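Local atomic coordinates of mannan endo-1,4-beta-mannosidase (PDB entry 4OOZ), a protein that hydrolyses the 1,4-beta-mannosidic linkages inside mannans, galactomannans and glucomannans, releasing short manno-oligosaccharides. Residues G41-W46 and R81-V86; L131-L136 and V178-E183; P307-E312 and G337-Q342. All coordinates share one frame; numbering follows the deposited sequence.

How the contacts relate
The three contacts follow one another along the chain. None nests in or crosses another. Contact 1 closes the loop from strand 35-45 through helix 58-74 to strand 79-86. Contact 2 closes a later loop, between strands 126-133 and 173-180, with helix 149-167 in between. Contact 3 comes last and joins strands 308-313 and 337-340 around helix 323-332. All belong to one curled sheet, the barrel of the fold. Strand 79-86 pairs with 126-133, which connects contacts 1 and 2. Strand 337-340 pairs with 35-45, so contact 3 returns to contact 1. R81 and E312 form a salt bridge between these two, and all three contacts touch the same mannose.

Contact 1: G41-W46 and R81-V86. With BMA (beta-D-mannopyranose), chain G.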
loop_
_atom_site.group_PDB
_atom_site.type_symbol
_atom_site.label_atom_id
_atom_site.label_comp_id
_atom_site.label_asym_id
_atom_site.label_seq_id
_atom_site.Cartn_x
_atom_site.Cartn_y
_atom_site.Cartn_z
ATOM N N GLY A 41 -2.620 11.607 -4.266
ATOM C CA GLY A 41 -3.551 10.904 -5.124
ATOM C C GLY A 41 -4.690 10.216 -4.402
ATOM O O GLY A 41 -5.099 10.619 -3.313
ATOM N N VAL A 42 -5.203 9.164 -5.029
ATOM C CA VAL A 42 -6.364 8.450 -4.523
ATOM C C VAL A 42 -6.132 6.955 -4.443
ATOM O O VAL A 42 -5.196 6.420 -5.037
ATOM C CB VAL A 42 -7.600 8.676 -5.414
ATOM C CG1 VAL A 42 -7.876 10.151 -5.587
ATOM C CG2 VAL A 42 -7.397 8.016 -6.768
ATOM N N ASN A 43 -6.997 6.282 -3.701
ATOM C CA ASN A 43 -7.141 4.850 -3.855
ATOM C C ASN A 43 -8.141 4.585 -4.969
ATOM O O ASN A 43 -9.278 5.040 -4.897
ATOM C CB ASN A 43 -7.611 4.194 -2.556
ATOM C CG ASN A 43 -6.481 3.951 -1.583
ATOM O OD1 ASN A 43 -5.931 2.852 -1.520
ATOM N ND2 ASN A 43 -6.135 4.972 -0.807
ATOM N N PHE A 44 -7.718 3.897 -6.023
ATOM C CA PHE A 44 -8.698 3.255 -6.881
ATOM C C PHE A 44 -9.257 2.170 -6.003
ATOM O O PHE A 44 -10.467 1.995 -5.875
ATOM C CB PHE A 44 -8.093 2.640 -8.148
ATOM C CG PHE A 44 -7.607 3.635 -9.155
ATOM C CD1 PHE A 44 -7.760 4.995 -8.954
ATOM C CD2 PHE A 44 -7.002 3.198 -10.321
ATOM C CE1 PHE A 44 -7.304 5.900 -9.895
ATOM C CE2 PHE A 44 -6.545 4.093 -11.262
ATOM C CZ PHE A 44 -6.693 5.446 -11.050
ATOM N N ALA A 45 -8.311 1.477 -5.372
ATOM C CA ALA A 45 -8.502 0.197 -4.712
ATOM C C ALA A 45 -8.985 -0.846 -5.719
ATOM O O ALA A 45 -8.357 -1.893 -5.855
ATOM C CB ALA A 45 -9.449 0.324 -3.549
ATOM N N TRP A 46 -10.075 -0.555 -6.431
ATOM C CA TRP A 46 -10.552 -1.438 -7.493
ATOM C C TRP A 46 -11.646 -0.835 -8.369
ATOM O O TRP A 46 -12.261 0.176 -8.032
ATOM C CB TRP A 46 -11.068 -2.755 -6.904
ATOM C CG TRP A 46 -12.206 -2.604 -5.945
ATOM C CD1 TRP A 46 -13.531 -2.505 -6.254
ATOM C CD2 TRP A 46 -12.122 -2.562 -4.518
ATOM N NE1 TRP A 46 -14.277 -2.393 -5.107
ATOM C CE2 TRP A 46 -13.436 -2.433 -4.026
ATOM C CE3 TRP A 46 -11.064 -2.623 -3.606
ATOM C CZ2 TRP A 46 -13.719 -2.349 -2.665
ATOM C CZ3 TRP A 46 -11.345 -2.543 -2.257
ATOM C CH2 TRP A 46 -12.661 -2.407 -1.799
ATOM N N ARG A 81 -3.411 4.028 -5.794
ATOM C CA ARG A 81 -3.220 2.774 -5.075
ATOM C C ARG A 81 -4.231 1.733 -5.552
ATOM O O ARG A 81 -5.436 1.905 -5.377
ATOM C CB ARG A 81 -3.347 2.996 -3.567
ATOM C CG ARG A 81 -3.022 1.775 -2.718
ATOM C CD ARG A 81 -2.863 2.175 -1.262
ATOM N NE ARG A 81 -2.659 1.036 -0.372
ATOM C CZ ARG A 81 -3.591 0.550 0.442
ATOM N NH1 ARG A 81 -4.797 1.096 0.473
ATOM N NH2 ARG A 81 -3.317 -0.481 1.226
ATOM N N VAL A 82 -3.733 0.659 -6.155
ATOM C CA VAL A 82 -4.598 -0.357 -6.747
ATOM C C VAL A 82 -4.341 -1.755 -6.179
ATOM O O VAL A 82 -3.198 -2.203 -6.084
ATOM C CB VAL A 82 -4.428 -0.394 -8.276
ATOM C CG1 VAL A 82 -5.052 0.833 -8.899
ATOM C CG2 VAL A 82 -2.963 -0.462 -8.643
ATOM N N TRP A 83 -5.416 -2.438 -5.799
ATOM C CA TRP A 83 -5.314 -3.791 -5.251
ATOM C C TRP A 83 -5.246 -4.835 -6.368
ATOM O O TRP A 83 -5.771 -4.624 -7.461
ATOM C CB TRP A 83 -6.493 -4.089 -4.318
ATOM C CG TRP A 83 -6.515 -3.244 -3.074
ATOM C CD1 TRP A 83 -5.789 -2.113 -2.837
ATOM C CD2 TRP A 83 -7.298 -3.467 -1.894
ATOM N NE1 TRP A 83 -6.072 -1.618 -1.590
ATOM C CE2 TRP A 83 -6.996 -2.430 -0.989
ATOM C CE3 TRP A 83 -8.226 -4.442 -1.517
ATOM C CZ2 TRP A 83 -7.588 -2.340 0.268
ATOM C CZ3 TRP A 83 -8.812 -4.351 -0.269
ATOM C CH2 TRP A 83 -8.492 -3.307 0.608
ATOM N N VAL A 84 -4.593 -5.961 -6.090
ATOM C CA VAL A 84 -4.374 -6.984 -7.109
ATOM C C VAL A 84 -4.982 -8.339 -6.724
ATOM O O VAL A 84 -6.091 -8.665 -7.144
ATOM C CB VAL A 84 -2.871 -7.164 -7.396
ATOM C CG1 VAL A 84 -2.656 -8.147 -8.536
ATOM C CG2 VAL A 84 -2.241 -5.828 -7.734
ATOM N N HIS A 85 -4.256 -9.122 -5.929
ATOM C CA HIS A 85 -4.713 -10.454 -5.545
ATOM C C HIS A 85 -5.982 -10.397 -4.705
ATOM O O HIS A 85 -6.910 -11.176 -4.912
ATOM C CB HIS A 85 -3.626 -11.208 -4.774
ATOM C CG HIS A 85 -2.356 -11.394 -5.549
ATOM N ND1 HIS A 85 -2.295 -11.278 -6.913
ATOM C CD2 HIS A 85 -1.105 -11.710 -5.132
ATOM C CE1 HIS A 85 -1.052 -11.504 -7.317
ATOM N NE2 HIS A 85 -0.316 -11.768 -6.259
ATOM N N VAL A 86 -6.002 -9.467 -3.758
ATOM C CA VAL A 86 -7.134 -9.267 -2.859
ATOM C C VAL A 86 -7.471 -10.546 -2.088
ATOM O O VAL A 86 -6.800 -10.877 -1.113
ATOM C CB VAL A 86 -8.379 -8.771 -3.619
ATOM C CG1 VAL A 86 -9.419 -8.271 -2.645
ATOM C CG2 VAL A 86 -7.999 -7.662 -4.583
HETATM C C1 BMA G . -10.094 -0.988 3.354
HETATM C C2 BMA G . -9.738 -1.155 4.800
HETATM C C3 BMA G . -11.003 -1.393 5.590
HETATM C C4 BMA G . -12.021 -0.271 5.346
HETATM C C5 BMA G . -12.206 0.024 3.846
HETATM C C6 BMA G . -12.944 1.325 3.626
HETATM O O1 BMA G . -8.892 -0.709 2.696
HETATM O O2 BMA G . -9.207 0.070 5.287
HETATM O O3 BMA G . -10.731 -1.488 6.986
HETATM O O4 BMA G . -13.278 -0.638 5.900
HETATM O O5 BMA G . -10.925 0.132 3.192
HETATM O O6 BMA G . -13.561 1.719 4.845
#
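The carbonyl oxygen R81 O takes two backbone donors from the facing strand. A45 N binds R81 O at 2.9 Å, and F44 N adds a weak bond. The double grip marks a beta bulge, where the register slips by one residue between parallel strands 35-45 and 79-86. These strands are the first two of the (beta/alpha)8 barrel of glycosyl hydrolase family 5. R81 N donates to V42 O before the bulge, and W83 N to A45 O at 3.0 Å beyond it. N43 and R81 run side by side into the barrel. Their amide and guanidinium planes are nearly perpendicular, 84° apart. With CG anti to its N (chi1 -174°) and an extended chain, R81 brings NH1 within 2.9 Å of N43 OD1. The guanidinium also forms salt bridges with E177 and E312. On the outer side, V82 CG1 touches F44 CD2, and the F44 ring packs against helix 58-74. The indole of W83, a substrate-binding residue, receives the edge of W46 on one face, an edge-to-face pair with planes at 60°. With an alanine here, the edge of W46 would probably lose the ring face it meets, and the sugar the indole edge beside O1. The mannose meets the indole at its edge, with BMA O1 3.2 Å from W83 CZ2.

Contact 2: L131-L136 and V178-E183; sequences LFNGAL and VLNEPE. With BMA (beta-D-mannopyranose), chain G.
F132 and N180 carry the backbone bonds of this parallel pair. F132 N donates to V178 O at 3.3 Å, and N180 N donates to F132 O at 3.2 Å. F132 therefore bonds through both its N and its O.

Side-chain bonds take over where the strands end. N133 and N180 lie side by side and point the same way, with their amide planes 42° apart. N180 ND2 donates to N133 OD1 at 2.6 Å, and the bond is bent, 137° at the hydrogen. The loop adds a second donor: A135 N binds the same N133 OD1 at 3.1 Å, forming an Asx turn. The two donors reach this oxygen from opposite faces of its carbonyl plane. N133 CG is anti to its backbone N (chi1 -173°), which brings the amide to the side of N180.

The segments hold the C-terminal ends of the third and fourth barrel strands and the loops that follow. In clan GH-A enzymes the fourth strand ends in an Asn-Glu pair, and N180-E181 matches it. E181 is the probable proton donor/acceptor, and N180 binds substrate. N180 OD1 also accepts from R81.

Apolar packing lies on the face of the sheet away from N133 and N180. L179 CD1 comes 4.0 Å from F132 CB and also lies near N133 O. L179 also touches I218 of helix 215-232.

E181 hydrogen-bonds the sugar. Its chain is extended beyond CG, and E181 OE1 accepts a hydrogen bond from BMA O3 at 2.8 Å. E181 OE2 is also hydrogen-bonded to H280 ND1.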
loop_
_atom_site.group_PDB
_atom_site.type_symbol
_atom_site.label_atom_id
_atom_site.label_comp_id
_atom_site.label_asym_id
_atom_site.label_seq_id
_atom_site.Cartn_x
_atom_site.Cartn_y
_atom_site.Cartn_z
ATOM N N LEU A 131 -0.877 -6.305 -3.077
ATOM C CA LEU A 131 -1.049 -7.723 -3.368
ATOM C C LEU A 131 -2.296 -8.279 -2.690
ATOM O O LEU A 131 -3.361 -8.354 -3.300
ATOM C CB LEU A 131 0.187 -8.509 -2.931
ATOM C CG LEU A 131 1.505 -8.050 -3.559
ATOM C CD1 LEU A 131 2.670 -8.893 -3.065
ATOM C CD2 LEU A 131 1.420 -8.075 -5.075
ATOM N N PHE A 132 -2.164 -8.659 -1.426
ATOM C CA PHE A 132 -3.263 -9.285 -0.702
ATOM C C PHE A 132 -4.002 -8.320 0.213
ATOM O O PHE A 132 -3.425 -7.367 0.733
ATOM C CB PHE A 132 -2.750 -10.463 0.126
ATOM C CG PHE A 132 -2.012 -11.492 -0.677
ATOM C CD1 PHE A 132 -2.690 -12.317 -1.559
ATOM C CD2 PHE A 132 -0.644 -11.642 -0.544
ATOM C CE1 PHE A 132 -2.015 -13.266 -2.300
ATOM C CE2 PHE A 132 0.036 -12.589 -1.279
ATOM C CZ PHE A 132 -0.650 -13.401 -2.159
ATOM N N ASN A 133 -5.289 -8.582 0.408
ATOM C CA ASN A 133 -6.068 -7.868 1.405
ATOM C C ASN A 133 -5.846 -8.511 2.769
ATOM O O ASN A 133 -5.507 -9.690 2.851
ATOM C CB ASN A 133 -7.551 -7.869 1.034
ATOM C CG ASN A 133 -8.382 -6.990 1.945
ATOM O OD1 ASN A 133 -7.849 -6.161 2.683
ATOM N ND2 ASN A 133 -9.695 -7.161 1.894
ATOM N N GLY A 134 -6.018 -7.739 3.838
ATOM C CA GLY A 134 -5.827 -8.252 5.183
ATOM C C GLY A 134 -6.955 -7.865 6.119
ATOM O O GLY A 134 -7.136 -8.477 7.171
ATOM N N ALA A 135 -7.706 -6.834 5.738
ATOM C CA ALA A 135 -8.901 -6.435 6.473
ATOM C C ALA A 135 -9.854 -7.614 6.508
ATOM O O ALA A 135 -10.413 -7.963 7.548
ATOM C CB ALA A 135 -9.560 -5.236 5.819
ATOM N N LEU A 136 -10.028 -8.210 5.335
ATOM C CA LEU A 136 -10.792 -9.430 5.159
ATOM C C LEU A 136 -9.958 -10.379 4.310
ATOM O O LEU A 136 -9.285 -9.947 3.380
ATOM C CB LEU A 136 -12.132 -9.134 4.483
ATOM C CG LEU A 136 -13.032 -8.034 5.068
ATOM C CD1 LEU A 136 -14.219 -7.781 4.150
ATOM C CD2 LEU A 136 -13.515 -8.346 6.486
ATOM N N VAL A 178 2.636 -5.457 0.247
ATOM C CA VAL A 178 2.423 -6.864 0.544
ATOM C C VAL A 178 1.040 -7.129 1.127
ATOM O O VAL A 178 0.294 -7.962 0.620
ATOM C CB VAL A 178 3.486 -7.385 1.524
ATOM C CG1 VAL A 178 3.100 -8.753 2.060
ATOM C CG2 VAL A 178 4.840 -7.433 0.848
ATOM N N LEU A 179 0.697 -6.415 2.192
ATOM C CA LEU A 179 -0.558 -6.677 2.882
ATOM C C LEU A 179 -1.282 -5.395 3.279
ATOM O O LEU A 179 -0.678 -4.468 3.802
ATOM C CB LEU A 179 -0.299 -7.540 4.117
ATOM C CG LEU A 179 -1.514 -8.160 4.802
ATOM C CD1 LEU A 179 -2.434 -8.787 3.772
ATOM C CD2 LEU A 179 -1.062 -9.193 5.813
ATOM N N ASN A 180 -2.584 -5.353 3.018
ATOM C CA ASN A 180 -3.417 -4.224 3.407
ATOM C C ASN A 180 -4.113 -4.468 4.735
ATOM O O ASN A 180 -4.936 -5.369 4.850
ATOM C CB ASN A 180 -4.460 -3.935 2.329
ATOM C CG ASN A 180 -5.645 -3.157 2.861
ATOM O OD1 ASN A 180 -5.610 -1.934 2.945
ATOM N ND2 ASN A 180 -6.705 -3.870 3.226
ATOM N N GLU A 181 -3.779 -3.657 5.731
ATOM C CA GLU A 181 -4.380 -3.745 7.059
ATOM C C GLU A 181 -4.314 -5.135 7.682
ATOM O O GLU A 181 -5.347 -5.740 7.948
ATOM C CB GLU A 181 -5.832 -3.282 6.998
ATOM C CG GLU A 181 -5.986 -1.937 6.334
ATOM C CD GLU A 181 -7.159 -1.166 6.872
ATOM O OE1 GLU A 181 -7.975 -1.760 7.602
ATOM O OE2 GLU A 181 -7.282 0.035 6.552
ATOM N N PRO A 182 -3.096 -5.627 7.951
ATOM C CA PRO A 182 -2.871 -6.957 8.528
ATOM C C PRO A 182 -3.534 -7.161 9.888
ATOM O O PRO A 182 -3.490 -8.264 10.430
ATOM C CB PRO A 182 -1.350 -7.020 8.674
ATOM C CG PRO A 182 -0.829 -6.009 7.732
ATOM C CD PRO A 182 -1.827 -4.910 7.746
ATOM N N GLU A 183 -4.127 -6.106 10.432
ATOM C CA GLU A 183 -4.747 -6.162 11.749
ATOM C C GLU A 183 -6.212 -6.556 11.640
ATOM O O GLU A 183 -6.854 -6.883 12.639
ATOM C CB GLU A 183 -4.613 -4.816 12.468
ATOM C CG GLU A 183 -3.181 -4.320 12.612
ATOM C CD GLU A 183 -2.685 -3.580 11.381
ATOM O OE1 GLU A 183 -3.515 -2.967 10.676
ATOM O OE2 GLU A 183 -1.465 -3.611 11.121
HETATM C C1 BMA G . -10.094 -0.988 3.354
HETATM C C2 BMA G . -9.738 -1.155 4.800
HETATM C C3 BMA G . -11.003 -1.393 5.590
HETATM C C4 BMA G . -12.021 -0.271 5.346
HETATM C C5 BMA G . -12.206 0.024 3.846
HETATM C C6 BMA G . -12.944 1.325 3.626
HETATM O O1 BMA G . -8.892 -0.709 2.696
HETATM O O2 BMA G . -9.207 0.070 5.287
HETATM O O3 BMA G . -10.731 -1.488 6.986
HETATM O O4 BMA G . -13.278 -0.638 5.900
HETATM O O5 BMA G . -10.925 0.132 3.192
HETATM O O6 BMA G . -13.561 1.719 4.845
#

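Contact 3: P307-E312 and G337-Q342. With BMA (beta-D-mannopyranose), chain G.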
loop_
_atom_site.group_PDB
_atom_site.type_symbol
_atom_site.label_atom_id
_atom_site.label_comp_id
_atom_site.label_asym_id
_atom_site.label_seq_id
_atom_site.Cartn_x
_atom_site.Cartn_y
_atom_site.Cartn_z
ATOM N N PRO A 307 10.410 6.826 4.901
ATOM C CA PRO A 307 9.260 7.688 4.606
ATOM C C PRO A 307 7.975 7.162 5.239
ATOM O O PRO A 307 7.906 5.997 5.624
ATOM C CB PRO A 307 9.176 7.649 3.081
ATOM C CG PRO A 307 10.562 7.353 2.640
ATOM C CD PRO A 307 11.134 6.437 3.680
ATOM N N LEU A 308 6.973 8.025 5.353
ATOM C CA LEU A 308 5.702 7.643 5.951
ATOM C C LEU A 308 4.542 8.232 5.166
ATOM O O LEU A 308 4.366 9.449 5.120
ATOM C CB LEU A 308 5.634 8.095 7.409
ATOM C CG LEU A 308 4.262 8.053 8.082
ATOM C CD1 LEU A 308 3.729 6.634 8.151
ATOM C CD2 LEU A 308 4.337 8.667 9.470
ATOM N N LEU A 309 3.753 7.355 4.552
ATOM C CA LEU A 309 2.625 7.765 3.729
ATOM C C LEU A 309 1.301 7.581 4.459
ATOM O O LEU A 309 1.112 6.606 5.180
ATOM C CB LEU A 309 2.620 6.969 2.420
ATOM C CG LEU A 309 1.281 6.708 1.726
ATOM C CD1 LEU A 309 0.810 7.920 0.946
ATOM C CD2 LEU A 309 1.382 5.494 0.819
ATOM N N ILE A 310 0.389 8.533 4.290
ATOM C CA ILE A 310 -0.977 8.336 4.745
ATOM C C ILE A 310 -1.796 7.770 3.596
ATOM O O ILE A 310 -2.530 8.494 2.922
ATOM C CB ILE A 310 -1.635 9.637 5.257
ATOM C CG1 ILE A 310 -0.761 10.305 6.319
ATOM C CG2 ILE A 310 -3.023 9.348 5.825
ATOM C CD1 ILE A 310 -1.406 11.516 6.969
ATOM N N GLY A 311 -1.637 6.478 3.346
ATOM C CA GLY A 311 -2.519 5.791 2.429
ATOM C C GLY A 311 -3.859 5.725 3.124
ATOM O O GLY A 311 -3.912 5.499 4.332
ATOM N N GLU A 312 -4.929 5.965 2.375
ATOM C CA GLU A 312 -6.296 5.884 2.891
ATOM C C GLU A 312 -6.662 6.947 3.926
ATOM O O GLU A 312 -6.216 6.913 5.072
ATOM C CB GLU A 312 -6.559 4.501 3.486
ATOM C CG GLU A 312 -6.392 3.378 2.493
ATOM C CD GLU A 312 -7.052 2.100 2.955
ATOM O OE1 GLU A 312 -7.942 2.175 3.830
ATOM O OE2 GLU A 312 -6.693 1.024 2.431
ATOM N N GLY A 337 3.035 11.562 1.913
ATOM C CA GLY A 337 1.951 11.332 0.977
ATOM C C GLY A 337 0.580 11.262 1.618
ATOM O O GLY A 337 0.452 11.083 2.829
ATOM N N ALA A 338 -0.453 11.398 0.792
ATOM C CA ALA A 338 -1.833 11.326 1.258
ATOM C C ALA A 338 -2.743 10.786 0.160
ATOM O O ALA A 338 -2.837 11.367 -0.919
ATOM C CB ALA A 338 -2.309 12.690 1.721
ATOM N N LEU A 339 -3.410 9.671 0.445
ATOM C CA LEU A 339 -4.278 9.017 -0.527
ATOM C C LEU A 339 -5.707 8.958 -0.030
ATOM O O LEU A 339 -6.006 8.288 0.948
ATOM C CB LEU A 339 -3.790 7.603 -0.824
ATOM C CG LEU A 339 -2.385 7.458 -1.398
ATOM C CD1 LEU A 339 -1.958 6.009 -1.341
ATOM C CD2 LEU A 339 -2.335 7.978 -2.824
ATOM N N THR A 340 -6.591 9.668 -0.705
ATOM C CA THR A 340 -8.002 9.636 -0.353
ATOM C C THR A 340 -8.597 8.254 -0.543
ATOM O O THR A 340 -8.188 7.511 -1.436
ATOM C CB THR A 340 -8.766 10.617 -1.184
ATOM O OG1 THR A 340 -8.148 10.650 -2.473
ATOM C CG2 THR A 340 -8.705 11.985 -0.567
ATOM N N TRP A 341 -9.580 7.900 0.273
ATOM C CA TRP A 341 -10.067 6.543 0.176
ATOM C C TRP A 341 -11.121 6.357 -0.903
ATOM O O TRP A 341 -12.102 7.094 -0.994
ATOM C CB TRP A 341 -10.617 6.035 1.496
ATOM C CG TRP A 341 -11.236 4.694 1.287
ATOM C CD1 TRP A 341 -12.554 4.377 1.401
ATOM C CD2 TRP A 341 -10.576 3.501 0.826
ATOM N NE1 TRP A 341 -12.755 3.057 1.080
ATOM C CE2 TRP A 341 -11.557 2.496 0.726
ATOM C CE3 TRP A 341 -9.252 3.181 0.510
ATOM C CZ2 TRP A 341 -11.257 1.196 0.328
ATOM C CZ3 TRP A 341 -8.957 1.887 0.112
ATOM C CH2 TRP A 341 -9.956 0.912 0.026
ATOM N N GLN A 342 -10.863 5.313 -1.685
ATOM C CA GLN A 342 -11.547 4.888 -2.901
ATOM C C GLN A 342 -12.254 5.884 -3.802
ATOM O O GLN A 342 -13.247 6.528 -3.460
ATOM C CB GLN A 342 -12.520 3.765 -2.563
ATOM C CG GLN A 342 -12.021 2.522 -3.237
ATOM C CD GLN A 342 -12.773 1.278 -2.937
ATOM O OE1 GLN A 342 -13.388 1.136 -1.886
ATOM N NE2 GLN A 342 -12.715 0.341 -3.866
HETATM C C1 BMA G . -10.094 -0.988 3.354
HETATM C C2 BMA G . -9.738 -1.155 4.800
HETATM C C3 BMA G . -11.003 -1.393 5.590
HETATM C C4 BMA G . -12.021 -0.271 5.346
HETATM C C5 BMA G . -12.206 0.024 3.846
HETATM C C6 BMA G . -12.944 1.325 3.626
HETATM O O1 BMA G . -8.892 -0.709 2.696
HETATM O O2 BMA G . -9.207 0.070 5.287
HETATM O O3 BMA G . -10.731 -1.488 6.986
HETATM O O4 BMA G . -13.278 -0.638 5.900
HETATM O O5 BMA G . -10.925 0.132 3.192
HETATM O O6 BMA G . -13.561 1.719 4.845
#
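A beta-alpha-beta unit brings these segments together. Strand 308-313 leads through helix 323-332 into strand 337-340, and the two strands lie next to each other as the seventh and eighth of the barrel. The axes of these short strand segments approach to 4.6 Å and are nearly parallel, at 4°. I310 bonds through both its backbone N and O. I310 N donates to G337 O at 2.9 Å, and L339 N donates to I310 O at 2.9 Å. The A338 CA-H also points at I310 O, a weaker CA-H...O contact.

L309 and L339 pack together. Their side chains cross at about a right angle, and L309 CD1 lies 4.0 Å from L339 CG. The same methyl rests on the backbone of G337, which has no side chain to hold it off.

Beyond the paired residues the contact becomes polar and aromatic. E312 and W341 run side by side in the same direction. E312 CG is anti to its carbonyl carbon (chi1 -60°) and the chain is extended from there. This lays the carboxylate over the rim of the indole of W341, with E312 OE1 3.6 Å above the ring plane and the two planes 35° apart. BMA O5 sits over the same face. E312 OE2 takes a weak hydrogen bond from BMA O1 at 2.8 Å. R81 forms a salt bridge with this carboxylate oxygen, while Y282 OH bonds E312 OE1. Each carboxylate oxygen thus has a protein partner.

W341 binds substrate, and E312 is the probable nucleophile. A catalytic glutamate at the end of the seventh strand is characteristic of the clan GH-A (beta/alpha)8 barrel.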